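Local coordinates for Glyoxalase/bleomycin resistance protein/dioxygenase (Alicyclobacillus acidocaldarius subsp. acidocaldarius, PDB 3RRI), which is of unknown specific function but belongs to the vicinal oxygen chelate superfamily of metalloproteins and may act as a dioxygenase, at residues R37-P40 against D41-T44; E22-D25 against F26-K30; F114-D117 against P118-L122. All coordinates share one frame; numbering follows the deposited sequence. Where two conformers were deposited one is given.

Contact 1: residues R37-P40 against D41-T44; sequences RRYP and DRIT. With ACT (acetate ion), chain C.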
loop_
_atom_site.group_PDB
_atom_site.type_symbol
_atom_site.label_atom_id
_atom_site.label_comp_id
_atom_site.label_asym_id
_atom_site.label_seq_id
_atom_site.Cartn_x
_atom_site.Cartn_y
_atom_site.Cartn_z
ATOM N N ARG A 37 -5.221 -26.153 6.180
ATOM C CA ARG A 37 -5.718 -27.423 5.638
ATOM C C ARG A 37 -5.106 -28.661 6.301
ATOM O O ARG A 37 -3.957 -28.652 6.733
ATOM C CB ARG A 37 -5.528 -27.437 4.112
ATOM C CG ARG A 37 -6.406 -26.460 3.423
ATOM C CD ARG A 37 -6.112 -26.390 1.918
ATOM N NE ARG A 37 -4.878 -25.663 1.576
ATOM C CZ ARG A 37 -3.854 -26.158 0.885
ATOM N NH1 ARG A 37 -3.839 -27.431 0.463
ATOM N NH2 ARG A 37 -2.841 -25.384 0.566
ATOM N N ARG A 38 -5.903 -29.724 6.415
ATOM C CA ARG A 38 -5.431 -30.988 6.993
ATOM C C ARG A 38 -5.669 -32.159 6.073
ATOM O O ARG A 38 -6.727 -32.260 5.461
ATOM C CB ARG A 38 -6.167 -31.316 8.280
ATOM C CG ARG A 38 -5.812 -30.481 9.477
ATOM C CD ARG A 38 -6.317 -31.172 10.771
ATOM N NE ARG A 38 -5.437 -32.265 11.209
ATOM C CZ ARG A 38 -4.965 -32.443 12.452
ATOM N NH1 ARG A 38 -5.276 -31.615 13.456
ATOM N NH2 ARG A 38 -4.172 -33.473 12.700
ATOM N N TYR A 39 -4.672 -33.026 5.979
ATOM C CA TYR A 39 -4.762 -34.275 5.237
ATOM C C TYR A 39 -4.138 -35.377 6.089
ATOM O O TYR A 39 -3.464 -35.105 7.093
ATOM C CB TYR A 39 -4.030 -34.162 3.909
ATOM C CG TYR A 39 -4.441 -32.947 3.109
ATOM C CD1 TYR A 39 -5.507 -33.005 2.202
ATOM C CD2 TYR A 39 -3.790 -31.728 3.290
ATOM C CE1 TYR A 39 -5.913 -31.879 1.483
ATOM C CE2 TYR A 39 -4.176 -30.597 2.569
ATOM C CZ TYR A 39 -5.226 -30.684 1.660
ATOM O OH TYR A 39 -5.614 -29.583 0.974
ATOM N N PRO A 40 -4.346 -36.637 5.713
ATOM C CA PRO A 40 -3.762 -37.714 6.510
ATOM C C PRO A 40 -2.243 -37.625 6.664
ATOM O O PRO A 40 -1.684 -38.097 7.668
ATOM C CB PRO A 40 -4.162 -38.972 5.718
ATOM C CG PRO A 40 -5.421 -38.609 5.106
ATOM C CD PRO A 40 -5.270 -37.162 4.691
ATOM N N ASP A 41 -1.576 -37.044 5.675
ATOM C CA ASP A 41 -0.113 -37.023 5.638
ATOM C C ASP A 41 0.521 -35.643 5.900
ATOM O O ASP A 41 1.745 -35.526 5.904
ATOM C CB ASP A 41 0.406 -37.610 4.309
ATOM C CG ASP A 41 0.105 -36.733 3.095
ATOM O OD1 ASP A 41 -0.594 -35.706 3.216
ATOM O OD2 ASP A 41 0.604 -37.062 1.990
ATOM N N ARG A 42 -0.305 -34.619 6.119
ATOM C CA ARG A 42 0.240 -33.278 6.357
ATOM C C ARG A 42 -0.778 -32.312 6.913
ATOM O O ARG A 42 -1.963 -32.498 6.748
ATOM C CB ARG A 42 0.808 -32.693 5.051
ATOM C CG ARG A 42 -0.272 -32.270 4.036
ATOM C CD ARG A 42 0.249 -32.037 2.637
ATOM N NE ARG A 42 0.545 -33.292 1.955
ATOM C CZ ARG A 42 1.185 -33.396 0.799
ATOM N NH1 ARG A 42 1.634 -32.320 0.164
ATOM N NH2 ARG A 42 1.416 -34.600 0.305
ATOM N N ILE A 43 -0.294 -31.271 7.602
ATOM C CA ILE A 43 -1.131 -30.104 7.934
ATOM C C ILE A 43 -0.462 -28.857 7.391
ATOM O O ILE A 43 0.769 -28.768 7.338
ATOM C CB ILE A 43 -1.409 -29.930 9.451
ATOM C CG1 ILE A 43 -0.113 -29.659 10.228
ATOM C CG2 ILE A 43 -2.148 -31.145 10.010
ATOM C CD1 ILE A 43 -0.385 -29.239 11.663
ATOM N N THR A 44 -1.289 -27.906 6.955
ATOM C CA THR A 44 -0.806 -26.640 6.420
ATOM C C THR A 44 -1.221 -25.476 7.293
ATOM O O THR A 44 -2.307 -25.464 7.875
ATOM C CB THR A 44 -1.293 -26.398 4.968
ATOM O OG1 THR A 44 -2.663 -25.976 4.952
ATOM C CG2 THR A 44 -1.087 -27.676 4.164
HETATM C C ACT C . -0.482 -27.988 -0.249
HETATM O O ACT C . 0.686 -27.552 -0.177
HETATM O OXT ACT C . -1.295 -27.329 -0.958
HETATM C CH3 ACT C . -0.875 -29.228 0.509
#
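Thr44 turns its hydroxyl onto the backbone of Arg37: OG1 accepts from Arg37 N at 2.8 Å, while the bond from Arg37 N to Thr44 O is weak. With chi1 at 77°, Thr44 holds OG1 between its own backbone N and carbonyl carbon, the rotamer from which it meets both that N-H and Arg37 CB. That OG1 is also hydrogen-bonded to Tyr135 O of a second subunit. In return Thr44 N donates to Arg37 O, at 2.8 Å. Nearer the turn, Tyr39 N donates to Arg42 O at 2.9 Å, and Tyr39 CD2 packs on Arg42 CG at 3.6 Å, the ring and guanidinium planes 78° apart. On the other face of the hairpin Ile43 CG2 lies over the Arg38 guanidinium, 3.7 Å from NE, while Arg38 NH2 forms a salt bridge with Asp21.

Further out, Arg37 NH1 donates to Tyr39 OH, 2.8 Å away and in the guanidinium plane. NH1 and NH2 of Arg37 also converge on one oxygen, OXT, of an acetate probably taken from the crystallisation liquor. Arg42 grips the Asp41 carboxylate side-on, with NE to OD1 and NH2 to OD2. The same second subunit packs beside Tyr39 and Arg42, its Glu108 hydrogen-bonded to Tyr39 OH. The strand axes run at 177°, joined by a type I turn from Tyr39 to Arg42: an antiparallel beta hairpin at a subunit interface.

Contact 2: residues E22-D25 against F26-K30; sequences EAYD and FYVTK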
loop_
_atom_site.group_PDB
_atom_site.type_symbol
_atom_site.label_atom_id
_atom_site.label_comp_id
_atom_site.label_asym_id
_atom_site.label_seq_id
_atom_site.Cartn_x
_atom_site.Cartn_y
_atom_site.Cartn_z
ATOM N N GLU A 22 0.422 -33.483 17.383
ATOM C CA GLU A 22 1.444 -32.861 18.223
ATOM C C GLU A 22 1.967 -31.573 17.562
ATOM O O GLU A 22 2.255 -30.584 18.227
ATOM C CB GLU A 22 2.576 -33.858 18.427
ATOM C CG GLU A 22 3.721 -33.407 19.308
ATOM C CD GLU A 22 4.833 -34.423 19.350
ATOM O OE1 GLU A 22 5.207 -34.943 18.267
ATOM O OE2 GLU A 22 5.368 -34.694 20.457
ATOM N N ALA A 23 2.090 -31.593 16.235
ATOM C CA ALA A 23 2.510 -30.421 15.480
ATOM C C ALA A 23 1.459 -29.296 15.532
ATOM O O ALA A 23 1.804 -28.104 15.650
ATOM C CB ALA A 23 2.751 -30.821 14.029
ATOM N N TYR A 24 0.186 -29.668 15.394
ATOM C CA TYR A 24 -0.930 -28.756 15.630
ATOM C C TYR A 24 -0.853 -28.078 17.003
ATOM O O TYR A 24 -0.982 -26.863 17.091
ATOM C CB TYR A 24 -2.282 -29.476 15.464
ATOM C CG TYR A 24 -3.462 -28.626 15.863
ATOM C CD1 TYR A 24 -4.108 -27.815 14.948
ATOM C CD2 TYR A 24 -3.926 -28.606 17.180
ATOM C CE1 TYR A 24 -5.176 -27.029 15.312
ATOM C CE2 TYR A 24 -5.009 -27.829 17.559
ATOM C CZ TYR A 24 -5.643 -27.037 16.623
ATOM O OH TYR A 24 -6.708 -26.258 17.033
ATOM N N ASP A 25 -0.637 -28.881 18.046
ATOM C CA ASP A 25 -0.542 -28.376 19.430
ATOM C C ASP A 25 0.564 -27.323 19.531
ATOM O O ASP A 25 0.393 -26.279 20.171
ATOM C CB ASP A 25 -0.246 -29.529 20.409
ATOM C CG ASP A 25 -1.396 -30.555 20.518
ATOM O OD1 ASP A 25 -2.534 -30.306 20.039
ATOM O OD2 ASP A 25 -1.141 -31.638 21.111
ATOM N N PHE A 26 1.687 -27.569 18.861
ATOM C CA PHE A 26 2.816 -26.672 18.915
ATOM C C PHE A 26 2.529 -25.400 18.110
ATOM O O PHE A 26 2.630 -24.277 18.615
ATOM C CB PHE A 26 4.076 -27.347 18.398
ATOM C CG PHE A 26 5.285 -26.480 18.461
ATOM C CD1 PHE A 26 6.052 -26.429 19.637
ATOM C CD2 PHE A 26 5.669 -25.671 17.374
ATOM C CE1 PHE A 26 7.145 -25.608 19.705
ATOM C CE2 PHE A 26 6.762 -24.866 17.433
ATOM C CZ PHE A 26 7.508 -24.814 18.622
ATOM N N TYR A 27 2.225 -25.560 16.824
ATOM C CA TYR A 27 2.165 -24.419 15.935
ATOM C C TYR A 27 0.905 -23.571 16.086
ATOM O O TYR A 27 0.967 -22.378 15.933
ATOM C CB TYR A 27 2.299 -24.857 14.458
ATOM C CG TYR A 27 3.727 -25.205 14.138
ATOM C CD1 TYR A 27 4.669 -24.209 13.950
ATOM C CD2 TYR A 27 4.172 -26.546 14.080
ATOM C CE1 TYR A 27 5.995 -24.500 13.717
ATOM C CE2 TYR A 27 5.524 -26.850 13.868
ATOM C CZ TYR A 27 6.441 -25.826 13.674
ATOM O OH TYR A 27 7.755 -26.095 13.439
ATOM N N VAL A 28 -0.229 -24.208 16.314
ATOM C CA VAL A 28 -1.499 -23.513 16.402
ATOM C C VAL A 28 -1.759 -23.152 17.866
ATOM O O VAL A 28 -1.760 -21.977 18.222
ATOM C CB VAL A 28 -2.652 -24.336 15.829
ATOM C CG1 VAL A 28 -3.960 -23.626 16.004
ATOM C CG2 VAL A 28 -2.409 -24.669 14.320
ATOM N N THR A 29 -1.933 -24.144 18.718
ATOM C CA THR A 29 -2.367 -23.852 20.078
ATOM C C THR A 29 -1.353 -23.000 20.832
ATOM O O THR A 29 -1.742 -22.006 21.459
ATOM C CB THR A 29 -2.635 -25.124 20.887
ATOM O OG1 THR A 29 -3.589 -25.946 20.194
ATOM C CG2 THR A 29 -3.225 -24.774 22.279
ATOM N N LYS A 30 -0.080 -23.364 20.793
ATOM C CA LYS A 30 0.908 -22.579 21.544
ATOM C C LYS A 30 1.457 -21.420 20.743
ATOM O O LYS A 30 1.427 -20.288 21.210
ATOM C CB LYS A 30 2.054 -23.442 22.048
ATOM C CG LYS A 30 1.646 -24.458 23.113
ATOM C CD LYS A 30 2.412 -25.745 23.001
ATOM C CE LYS A 30 3.903 -25.535 23.021
ATOM N NZ LYS A 30 4.609 -26.847 23.233
HETATM O O HOH W 1 -6.110 -25.111 19.455
HETATM O O HOH W 2 -3.751 -28.304 21.203
#
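Tyr24 lays its ring across Val28, one helical turn further along, and can be followed outward from CB. Its chi1 of 173° sets CG opposite the backbone N, which swings the ring along the helix surface toward Val28 and Thr29. Along one side of the ring CD1 meets Val28 CG2 at 3.6 Å, and CE1 next to it touches both CB and CG1 of Val28. Val28 CB stands 4.0 Å from the ring centroid and 22° off the normal, a CH-pi contact over the face. On the other side of the ring Thr29 OG1 comes in obliquely, 3.5 Å from Tyr24 CE2. At the tip, a water 2.7 Å from Tyr24 OH is also hydrogen-bonded to Thr29 OG1.

Beneath these side chains the backbone widens. Tyr27 N donates to Ala23 O in regular alpha-helical fashion, at 2.8 Å and 173°, but Lys30 N reaches back five residues to Asp25 O at 3.0 Å, marking a pi-type turn. Tyr24 O serves Val28 N and, weakly, Thr29 N. Leu35 and Ala36 of a third subunit pack against Tyr24 and Val28. The chemistry thus divides: apolar contact over the ring face continues into a subunit interface, while at the rim a single water connects the phenol to the threonine hydroxyl.

Contact 3: residues F114-D117 against P118-L122; sequences FLID and PSNNL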
loop_
_atom_site.group_PDB
_atom_site.type_symbol
_atom_site.label_atom_id
_atom_site.label_comp_id
_atom_site.label_asym_id
_atom_site.label_seq_id
_atom_site.Cartn_x
_atom_site.Cartn_y
_atom_site.Cartn_z
ATOM N N PHE A 114 15.781 -18.852 19.508
ATOM C CA PHE A 114 15.399 -20.072 18.803
ATOM C C PHE A 114 14.404 -20.866 19.629
ATOM O O PHE A 114 14.666 -21.160 20.809
ATOM C CB PHE A 114 16.594 -20.981 18.598
ATOM C CG PHE A 114 17.558 -20.555 17.533
ATOM C CD1 PHE A 114 17.641 -21.282 16.350
ATOM C CD2 PHE A 114 18.414 -19.501 17.711
ATOM C CE1 PHE A 114 18.561 -20.939 15.361
ATOM C CE2 PHE A 114 19.316 -19.131 16.709
ATOM C CZ PHE A 114 19.393 -19.868 15.533
ATOM N N LEU A 115 13.291 -21.244 19.024
ATOM C CA LEU A 115 12.350 -22.210 19.569
ATOM C C LEU A 115 12.630 -23.571 18.929
ATOM O O LEU A 115 13.372 -23.655 17.942
ATOM C CB LEU A 115 10.910 -21.800 19.293
ATOM C CG LEU A 115 10.507 -20.391 19.690
ATOM C CD1 LEU A 115 9.088 -20.142 19.385
ATOM C CD2 LEU A 115 10.799 -20.166 21.216
ATOM N N ILE A 116 12.085 -24.633 19.520
ATOM C CA ILE A 116 12.290 -25.991 18.987
ATOM C C ILE A 116 10.982 -26.722 19.018
ATOM O O ILE A 116 10.278 -26.746 20.029
ATOM C CB ILE A 116 13.450 -26.735 19.736
ATOM C CG1 ILE A 116 13.736 -28.117 19.123
ATOM C CG2 ILE A 116 13.172 -26.806 21.265
ATOM C CD1 ILE A 116 14.989 -28.808 19.657
ATOM N N ASP A 117 10.578 -27.242 17.854
ATOM C CA ASP A 117 9.327 -27.964 17.744
ATOM C C ASP A 117 9.491 -29.449 18.186
ATOM O O ASP A 117 10.608 -29.889 18.474
ATOM C CB ASP A 117 8.647 -27.738 16.362
ATOM C CG ASP A 117 9.065 -28.697 15.271
ATOM O OD1 ASP A 117 9.851 -29.612 15.522
ATOM O OD2 ASP A 117 8.531 -28.521 14.116
ATOM N N PRO A 118 8.377 -30.186 18.292
ATOM C CA PRO A 118 8.482 -31.535 18.884
ATOM C C PRO A 118 9.287 -32.534 18.047
ATOM O O PRO A 118 9.668 -33.587 18.554
ATOM C CB PRO A 118 7.023 -31.968 19.035
ATOM C CG PRO A 118 6.251 -30.702 19.066
ATOM C CD PRO A 118 6.977 -29.770 18.157
ATOM N N SER A 119 9.528 -32.203 16.774
ATOM C CA SER A 119 10.332 -33.030 15.922
ATOM C C SER A 119 11.716 -32.425 15.683
ATOM O O SER A 119 12.398 -32.762 14.722
ATOM C CB SER A 119 9.586 -33.272 14.606
ATOM O OG SER A 119 8.312 -33.772 14.838
ATOM N N ASN A 120 12.136 -31.534 16.600
ATOM C CA ASN A 120 13.474 -30.937 16.614
ATOM C C ASN A 120 13.798 -30.012 15.448
ATOM O O ASN A 120 14.945 -29.720 15.197
ATOM C CB ASN A 120 14.583 -31.996 16.766
ATOM C CG ASN A 120 14.536 -32.701 18.111
ATOM O OD1 ASN A 120 14.055 -32.146 19.119
ATOM N ND2 ASN A 120 15.039 -33.936 18.133
ATOM N N ASN A 121 12.761 -29.515 14.770
ATOM C CA ASN A 121 12.945 -28.386 13.867
ATOM C C ASN A 121 13.220 -27.111 14.641
ATOM O O ASN A 121 12.544 -26.848 15.660
ATOM C CB ASN A 121 11.705 -28.173 13.003
ATOM C CG ASN A 121 11.482 -29.324 12.049
ATOM O OD1 ASN A 121 12.276 -29.529 11.139
ATOM N ND2 ASN A 121 10.446 -30.083 12.292
ATOM N N LEU A 122 14.195 -26.346 14.179
ATOM C CA LEU A 122 14.609 -25.111 14.854
ATOM C C LEU A 122 13.980 -23.877 14.178
ATOM O O LEU A 122 14.157 -23.670 12.965
ATOM C CB LEU A 122 16.116 -24.976 14.880
ATOM C CG LEU A 122 16.917 -25.996 15.721
ATOM C CD1 LEU A 122 18.395 -25.711 15.583
ATOM C CD2 LEU A 122 16.489 -26.034 17.219
HETATM O O HOH W 3 11.822 -31.213 20.442
#
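Ile116 and Leu122 form an antiparallel non-hydrogen-bonded pair, CA to CA 4.8 Å, and beyond it the chain reverses through a type I beta turn from Asp117 to Asn120, closed by Asn120 N donating to Asp117 O at 2.9 Å. Asp117 N bonds Asn121 O almost straight, at 170°, and Asn120 takes a left-handed backbone conformation that brings the chain round to this pairing.

The Asp117 carboxylate is folded back over the turn, its chi1 of 88° keeping CG between the backbone N and the carbonyl carbon. OD1 accepts from Ser119 N at 2.9 Å and from Asn121 N at 3.0 Å. The two donors come from opposite faces of the carboxylate plane, so this buried oxygen is gripped from both sides by backbone N-H groups. OD2 takes Asn121 ND2 on its syn side at 3.1 Å, the carboxylate and amide planes standing 85° apart, and is also hydrogen-bonded to Tyr27 OH of helix 20-30. Asn121 ND2 also donates to Pro16 O, while Asn121 OD1 accepts from Arg69 of a second subunit.

This is a type I turn with a G1 beta bulge, reinforced by an Asx turn from Asp117 OD1 to Ser119 N, and it connects strands 110-116 and 122-128 of a sheet in the glyoxalase/VOC fold.

On one side of the hairpin the side chains of Ile116, Asn120 and Leu122 run alongside one another: Ile116 CG1 meets Leu122 CD2 at 3.9 Å, and Ile116 CD1 meets Asn120 OD1 at 3.5 Å. A water donates both to that OD1 and to Asp117 O. Asn120 ND2 in turn donates to Asp61 O. Further back on strand 110-116, the Phe114 ring presents its edge to Leu122, with CD1 4.3 Å from Leu122 CB.

In the fold
From the N terminus, contact 2 comes first, formed within helix 20-30; contact 1 then closes the hairpin of strands 34-39 and 42-47, and contact 3 closes the turn between strands 110-116 and 122-128. The three follow in series, neither nesting nor crossing. The helix touches both of the others. Ile43 CD1 packs on Ala23 and Tyr24, joining it to the four-stranded sheet. Toward the second sheet, Tyr27 OH lies 2.6 Å from Asp117 OD2, a probable hydrogen bond, while Phe26 and Glu22 pack on the turn at Asp117 and Pro118. Contacts 1 and 3 do not touch each other, their nearest atoms being about 9 Å apart.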